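Local structure of putative aldehyde dehydrogenase (Burkholderia cenocepacia, 4YWE) at residues Asp342-Ala347 and Ile352-His357; His383-Glu388 and Gly392-Ala397. The protein probably oxidises aldehydes to carboxylic acids with NAD or NADP as the electron acceptor, as other members of the aldehyde dehydrogenase family do, and binds calcium and magnesium ions. All coordinates share one frame; numbering follows the deposited sequence.

Contact 1: Asp342-Ala347 and Ile352-His357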
ATOM      1  N   ASP A 342       3.616  19.174  44.533  1.00 24.53           N
ATOM      2  CA  ASP A 342       4.996  19.643  44.469  1.00 25.08           C
ATOM      3  C   ASP A 342       5.213  20.563  43.271  1.00 25.68           C
ATOM      4  O   ASP A 342       5.956  21.539  43.358  1.00 28.37           O
ATOM      5  CB  ASP A 342       5.963  18.461  44.413  1.00 26.11           C
ATOM      6  CG  ASP A 342       5.934  17.628  45.680  1.00 26.41           C
ATOM      7  OD1 ASP A 342       5.380  18.105  46.693  1.00 28.40           O
ATOM      8  OD2 ASP A 342       6.469  16.500  45.666  1.00 26.51           O
ATOM      9  N   PHE A 343       4.564  20.244  42.155  1.00 23.92           N
ATOM     10  CA  PHE A 343       4.614  21.102  40.976  1.00 23.62           C
ATOM     11  C   PHE A 343       3.999  22.466  41.267  1.00 24.80           C
ATOM     12  O   PHE A 343       4.594  23.503  40.975  1.00 27.71           O
ATOM     13  CB  PHE A 343       3.886  20.450  39.797  1.00 22.51           C
ATOM     14  CG  PHE A 343       4.751  19.545  38.973  1.00 25.96           C
ATOM     15  CD1 PHE A 343       5.579  20.064  37.991  1.00 27.92           C
ATOM     16  CD2 PHE A 343       4.727  18.174  39.167  1.00 28.30           C
ATOM     17  CE1 PHE A 343       6.374  19.232  37.224  1.00 27.28           C
ATOM     18  CE2 PHE A 343       5.520  17.338  38.402  1.00 26.40           C
ATOM     19  CZ  PHE A 343       6.342  17.868  37.429  1.00 26.56           C
ATOM     20  N   LEU A 344       2.803  22.454  41.850  1.00 21.46           N
ATOM     21  CA  LEU A 344       2.066  23.682  42.129  1.00 23.12           C
ATOM     22  C   LEU A 344       2.755  24.539  43.187  1.00 23.17           C
ATOM     23  O   LEU A 344       2.745  25.768  43.099  1.00 20.44           O
ATOM     24  CB  LEU A 344       0.637  23.355  42.568  1.00 24.14           C
ATOM     25  CG  LEU A 344      -0.230  22.643  41.526  1.00 23.79           C
ATOM     26  CD1 LEU A 344      -1.617  22.351  42.079  1.00 23.76           C
ATOM     27  CD2 LEU A 344      -0.321  23.469  40.251  1.00 21.90           C
ATOM     28  N   SER A 345       3.354  23.892  44.182  1.00 23.91           N
ATOM     29  CA  SER A 345       4.036  24.611  45.254  1.00 28.63           C
ATOM     30  C   SER A 345       5.330  25.248  44.754  1.00 27.28           C
ATOM     31  O   SER A 345       5.668  26.366  45.142  1.00 30.20           O
ATOM     32  CB  SER A 345       4.332  23.677  46.431  1.00 36.82           C
ATOM     33  OG  SER A 345       5.231  22.648  46.058  1.00 41.35           O
ATOM     34  N   ASP A 346       6.053  24.531  43.899  1.00 27.64           N
ATOM     35  CA  ASP A 346       7.275  25.063  43.304  1.00 27.63           C
ATOM     36  C   ASP A 346       6.967  26.259  42.413  1.00 25.44           C
ATOM     37  O   ASP A 346       7.707  27.242  42.399  1.00 24.14           O
ATOM     38  CB  ASP A 346       8.003  23.986  42.496  1.00 28.18           C
ATOM     39  CG  ASP A 346       8.673  22.949  43.374  1.00 30.50           C
ATOM     40  OD1 ASP A 346       8.975  23.263  44.544  1.00 31.84           O
ATOM     41  OD2 ASP A 346       8.902  21.821  42.890  1.00 31.38           O
ATOM     42  N   ALA A 347       5.869  26.166  41.670  1.00 23.99           N
ATOM     43  CA  ALA A 347       5.458  27.233  40.766  1.00 23.65           C
ATOM     44  C   ALA A 347       5.056  28.484  41.541  1.00 26.28           C
ATOM     45  O   ALA A 347       5.383  29.604  41.143  1.00 26.63           O
ATOM     46  CB  ALA A 347       4.312  26.765  39.884  1.00 20.52           C
ATOM     47  N   ILE A 352       4.997  32.120  39.855  1.00 23.35           N
ATOM     48  CA  ILE A 352       4.110  31.850  38.732  1.00 23.69           C
ATOM     49  C   ILE A 352       2.666  32.005  39.192  1.00 26.65           C
ATOM     50  O   ILE A 352       2.195  31.245  40.038  1.00 30.09           O
ATOM     51  CB  ILE A 352       4.351  30.454  38.139  1.00 24.20           C
ATOM     52  CG1 ILE A 352       5.801  30.312  37.674  1.00 23.65           C
ATOM     53  CG2 ILE A 352       3.396  30.203  36.984  1.00 23.91           C
ATOM     54  CD1 ILE A 352       6.120  28.960  37.077  1.00 21.32           C
ATOM     55  N   PRO A 353       1.958  32.999  38.636  1.00 24.32           N
ATOM     56  CA  PRO A 353       0.584  33.294  39.056  1.00 24.47           C
ATOM     57  C   PRO A 353      -0.401  32.198  38.666  1.00 22.44           C
ATOM     58  O   PRO A 353      -0.395  31.739  37.524  1.00 25.04           O
ATOM     59  CB  PRO A 353       0.256  34.598  38.311  1.00 25.53           C
ATOM     60  CG  PRO A 353       1.572  35.124  37.817  1.00 26.20           C
ATOM     61  CD  PRO A 353       2.419  33.919  37.585  1.00 23.48           C
ATOM     62  N   MET A 354      -1.233  31.780  39.613  1.00 22.84           N
ATOM     63  CA  MET A 354      -2.326  30.870  39.304  1.00 25.78           C
ATOM     64  C   MET A 354      -3.554  31.689  38.924  1.00 26.21           C
ATOM     65  O   MET A 354      -4.216  32.266  39.786  1.00 28.16           O
ATOM     66  CB  MET A 354      -2.630  29.951  40.488  1.00 29.43           C
ATOM     67  CG  MET A 354      -3.793  29.001  40.247  1.00 30.54           C
ATOM     68  SD  MET A 354      -4.039  27.840  41.603  1.00 31.92           S
ATOM     69  CE  MET A 354      -2.561  26.836  41.462  1.00 29.29           C
ATOM     70  N   ALA A 355      -3.838  31.746  37.626  1.00 25.87           N
ATOM     71  CA  ALA A 355      -4.928  32.565  37.106  1.00 26.93           C
ATOM     72  C   ALA A 355      -6.277  32.123  37.660  1.00 21.50           C
ATOM     73  O   ALA A 355      -7.117  32.954  38.000  1.00 22.25           O
ATOM     74  CB  ALA A 355      -4.944  32.518  35.584  1.00 20.66           C
ATOM     75  N   ALA A 356      -6.476  30.812  37.753  1.00 20.98           N
ATOM     76  CA  ALA A 356      -7.733  30.267  38.248  1.00 21.38           C
ATOM     77  C   ALA A 356      -7.599  28.798  38.617  1.00 20.76           C
ATOM     78  O   ALA A 356      -6.635  28.134  38.240  1.00 20.08           O
ATOM     79  CB  ALA A 356      -8.828  30.443  37.215  1.00 21.26           C
ATOM     80  N   HIS A 357      -8.581  28.297  39.357  1.00 21.17           N
ATOM     81  CA  HIS A 357      -8.645  26.883  39.690  1.00 26.88           C
ATOM     82  C   HIS A 357     -10.080  26.476  39.992  1.00 21.28           C
ATOM     83  O   HIS A 357     -10.900  27.304  40.383  1.00 22.07           O
ATOM     84  CB  HIS A 357      -7.735  26.558  40.879  1.00 20.99           C
ATOM     85  CG  HIS A 357      -8.159  27.203  42.163  1.00 22.00           C
ATOM     86  ND1 HIS A 357      -9.187  26.714  42.939  1.00 22.57           N
ATOM     87  CD2 HIS A 357      -7.690  28.297  42.808  1.00 27.55           C
ATOM     88  CE1 HIS A 357      -9.335  27.480  44.005  1.00 23.49           C
ATOM     89  NE2 HIS A 357      -8.438  28.447  43.949  1.00 23.53           N
TER
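I352 meets A347 twice, once through the backbone and once through its side chain, and the pair illustrates how a chain leaving a helix can be folded back against it. The amide of I352 donates to the carbonyl oxygen of A347, with 2.9 Å between N and O and an N-H...O angle of 156°. From the same residue the side chain turns toward the helix. CG1 stands beside the backbone N and anti to the carbonyl carbon (chi1 -58°), and with the outer torsion extended the branch runs alongside A347 until CD1 of I352 rests 4.0 Å from CB of A347. The single methyl of A347 thereby rests against the isoleucine, and L376 of the neighbouring strand touches both.

One helical turn earlier, L344 and M354 make a looser meeting. The thioether chain of M354 is extended as far as its sulfur and then bends, bringing the terminal methyl CE within 4.2 Å of CD2 of L344. This contact lies toward the surface, whereas A347 and I352 are buried. D346 on the same helix turn is a calcium ligand, although that ion is not bound to this chain in the model. Altogether the arrangement is the helix-to-strand return of a beta-alpha-beta unit, in which strand 318-319 precedes helix 334-349 and runs parallel to strand 354-360, which follows it.

Contact 2: His383-Glu388 and Gly392-Ala397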
ATOM      1  N   HIS A 383      10.983  26.681  32.682  1.00 24.04           N
ATOM      2  CA  HIS A 383      10.580  26.258  34.018  1.00 23.00           C
ATOM      3  C   HIS A 383      10.110  24.804  33.996  1.00 21.27           C
ATOM      4  O   HIS A 383       9.583  24.329  32.988  1.00 16.34           O
ATOM      5  CB  HIS A 383       9.479  27.169  34.569  1.00 22.94           C
ATOM      6  CG  HIS A 383       9.215  26.978  36.030  1.00 22.44           C
ATOM      7  ND1 HIS A 383       8.310  26.054  36.509  1.00 17.95           N
ATOM      8  CD2 HIS A 383       9.740  27.588  37.119  1.00 22.01           C
ATOM      9  CE1 HIS A 383       8.287  26.105  37.828  1.00 20.88           C
ATOM     10  NE2 HIS A 383       9.145  27.028  38.224  1.00 24.03           N
ATOM     11  N   ARG A 384      10.308  24.108  35.113  1.00 20.31           N
ATOM     12  CA  ARG A 384       9.952  22.696  35.236  1.00 20.83           C
ATOM     13  C   ARG A 384       8.470  22.446  34.946  1.00 21.42           C
ATOM     14  O   ARG A 384       8.097  21.389  34.436  1.00 21.79           O
ATOM     15  CB  ARG A 384      10.312  22.187  36.636  1.00 23.44           C
ATOM     16  CG  ARG A 384       9.859  20.765  36.935  1.00 23.58           C
ATOM     17  CD  ARG A 384      10.470  20.250  38.229  1.00 26.85           C
ATOM     18  NE  ARG A 384      10.109  18.858  38.488  1.00 32.68           N
ATOM     19  CZ  ARG A 384       9.089  18.478  39.251  1.00 39.70           C
ATOM     20  NH1 ARG A 384       8.323  19.386  39.840  1.00 40.80           N
ATOM     21  NH2 ARG A 384       8.836  17.189  39.426  1.00 42.27           N
ATOM     22  N   LEU A 385       7.631  23.428  35.262  1.00 19.96           N
ATOM     23  CA  LEU A 385       6.197  23.321  35.019  1.00 21.07           C
ATOM     24  C   LEU A 385       5.890  23.184  33.529  1.00 20.04           C
ATOM     25  O   LEU A 385       4.920  22.533  33.145  1.00 20.27           O
ATOM     26  CB  LEU A 385       5.465  24.536  35.595  1.00 21.76           C
ATOM     27  CG  LEU A 385       3.936  24.513  35.521  1.00 21.95           C
ATOM     28  CD1 LEU A 385       3.376  23.368  36.351  1.00 22.21           C
ATOM     29  CD2 LEU A 385       3.348  25.841  35.968  1.00 17.33           C
ATOM     30  N   ALA A 386       6.726  23.794  32.693  1.00 20.49           N
ATOM     31  CA  ALA A 386       6.502  23.794  31.251  1.00 20.91           C
ATOM     32  C   ALA A 386       7.400  22.793  30.528  1.00 20.51           C
ATOM     33  O   ALA A 386       7.351  22.680  29.303  1.00 19.51           O
ATOM     34  CB  ALA A 386       6.715  25.192  30.687  1.00 21.48           C
ATOM     35  N   GLN A 387       8.214  22.066  31.286  1.00 22.12           N
ATOM     36  CA  GLN A 387       9.168  21.129  30.702  1.00 22.48           C
ATOM     37  C   GLN A 387       8.868  19.679  31.074  1.00 23.98           C
ATOM     38  O   GLN A 387       9.048  18.774  30.259  1.00 24.04           O
ATOM     39  CB  GLN A 387      10.594  21.491  31.130  1.00 23.27           C
ATOM     40  CG  GLN A 387      11.162  22.716  30.429  1.00 22.61           C
ATOM     41  CD  GLN A 387      11.548  22.434  28.988  1.00 19.69           C
ATOM     42  OE1 GLN A 387      11.895  21.306  28.638  1.00 17.59           O
ATOM     43  NE2 GLN A 387      11.486  23.457  28.145  1.00 15.33           N
ATOM     44  N   GLU A 388       8.411  19.460  32.304  1.00 25.54           N
ATOM     45  CA  GLU A 388       8.173  18.105  32.795  1.00 22.50           C
ATOM     46  C   GLU A 388       6.685  17.779  32.885  1.00 20.69           C
ATOM     47  O   GLU A 388       5.856  18.662  33.110  1.00 20.98           O
ATOM     48  CB  GLU A 388       8.835  17.910  34.161  1.00 24.41           C
ATOM     49  CG  GLU A 388      10.344  18.108  34.146  1.00 33.68           C
ATOM     50  CD  GLU A 388      10.987  17.828  35.490  1.00 40.58           C
ATOM     51  OE1 GLU A 388      10.277  17.366  36.408  1.00 44.00           O
ATOM     52  OE2 GLU A 388      12.205  18.071  35.630  1.00 42.28           O
ATOM     53  N   GLY A 392      -1.376  15.792  35.976  1.00 22.78           N
ATOM     54  CA  GLY A 392      -2.453  16.340  36.777  1.00 22.77           C
ATOM     55  C   GLY A 392      -3.234  17.343  35.952  1.00 26.43           C
ATOM     56  O   GLY A 392      -2.850  17.647  34.822  1.00 27.88           O
ATOM     57  N   PRO A 393      -4.332  17.870  36.508  1.00 22.05           N
ATOM     58  CA  PRO A 393      -5.172  18.813  35.766  1.00 20.52           C
ATOM     59  C   PRO A 393      -4.592  20.225  35.768  1.00 16.02           C
ATOM     60  O   PRO A 393      -5.279  21.176  36.135  1.00 16.56           O
ATOM     61  CB  PRO A 393      -6.494  18.758  36.526  1.00 18.09           C
ATOM     62  CG  PRO A 393      -6.079  18.497  37.939  1.00 16.94           C
ATOM     63  CD  PRO A 393      -4.843  17.630  37.870  1.00 21.77           C
ATOM     64  N   VAL A 394      -3.335  20.355  35.355  1.00 16.85           N
ATOM     65  CA  VAL A 394      -2.637  21.632  35.413  1.00 15.92           C
ATOM     66  C   VAL A 394      -2.298  22.125  34.014  1.00 19.60           C
ATOM     67  O   VAL A 394      -1.602  21.448  33.257  1.00 22.32           O
ATOM     68  CB  VAL A 394      -1.364  21.523  36.270  1.00 17.97           C
ATOM     69  CG1 VAL A 394      -0.734  22.895  36.457  1.00 16.47           C
ATOM     70  CG2 VAL A 394      -1.684  20.892  37.615  1.00 18.95           C
ATOM     71  N   LEU A 395      -2.788  23.313  33.676  1.00 20.85           N
ATOM     72  CA  LEU A 395      -2.528  23.900  32.367  1.00 21.10           C
ATOM     73  C   LEU A 395      -1.557  25.070  32.477  1.00 20.55           C
ATOM     74  O   LEU A 395      -1.777  26.000  33.250  1.00 22.48           O
ATOM     75  CB  LEU A 395      -3.834  24.361  31.715  1.00 23.09           C
ATOM     76  CG  LEU A 395      -3.694  25.038  30.351  1.00 24.51           C
ATOM     77  CD1 LEU A 395      -3.043  24.098  29.346  1.00 22.35           C
ATOM     78  CD2 LEU A 395      -5.047  25.517  29.847  1.00 23.84           C
ATOM     79  N   ALA A 396      -0.480  25.015  31.699  1.00 19.48           N
ATOM     80  CA  ALA A 396       0.512  26.085  31.687  1.00 18.31           C
ATOM     81  C   ALA A 396       0.294  26.997  30.485  1.00 18.17           C
ATOM     82  O   ALA A 396       0.294  26.540  29.340  1.00 18.38           O
ATOM     83  CB  ALA A 396       1.920  25.510  31.673  1.00 15.69           C
ATOM     84  N   ALA A 397       0.110  28.286  30.749  1.00 19.85           N
ATOM     85  CA  ALA A 397      -0.161  29.251  29.690  1.00 18.79           C
ATOM     86  C   ALA A 397       0.989  30.237  29.518  1.00 18.88           C
ATOM     87  O   ALA A 397       1.580  30.698  30.495  1.00 19.78           O
ATOM     88  CB  ALA A 397      -1.457  29.995  29.977  1.00 20.02           C
TER
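L385 faces both V394 and A396, and shows how one leucine from a short helical turn can meet two residues on the same face of a strand. Its CG is anti to the backbone N (chi1 -175°), which lays the forked end against V394 and A396. There CD1 of L385 comes within 4.1 Å of CG1 of V394, the two side chains crossing at about a right angle. The branch point does the rest, with CG of L385 standing 4.5 Å from CB of A396. Between these two strand residues L395 points away and touches V296 of strand 293-299.

The leucine is also steadied through its backbone. H383 occupies the N-cap, and its ND1 accepts a hydrogen bond from the amide N of L385, 3.0 Å away, the N-H...N angle being 168°, although the donor is tilted 25° out of the ring plane. NE2 of H383 is hydrogen-bonded to OD2 of D350, while the carbonyl oxygen of L385 accepts from K260. The polar backbone of this buried residue is thus engaged at both its N-H and its C=O, and its contact with the strand is purely apolar: hydrocarbon packing joins the two segments, with polar bonds holding the helical turn in place.

How the contacts relate
Contact 1 closes before contact 2 opens, and their centres lie 9 Å apart on the same side of the chain's centre. Both reach one mixed sheet, in which strand 374-376 lies between strands 354-360 and 394-400. The contacts also touch directly: CD2 of L344 packs 3.9 Å from CG1 of V394, CD1 of I352 lies 3.7 Å from CE1 of H383, and F343 makes a cation-pi contact with R384. The two helices therefore pack against each other as well as on the sheet, L385 touching A347 and both meeting L376. D346 and D350, calcium ligands whose ion is not bound to this chain in the model, sit beside this junction.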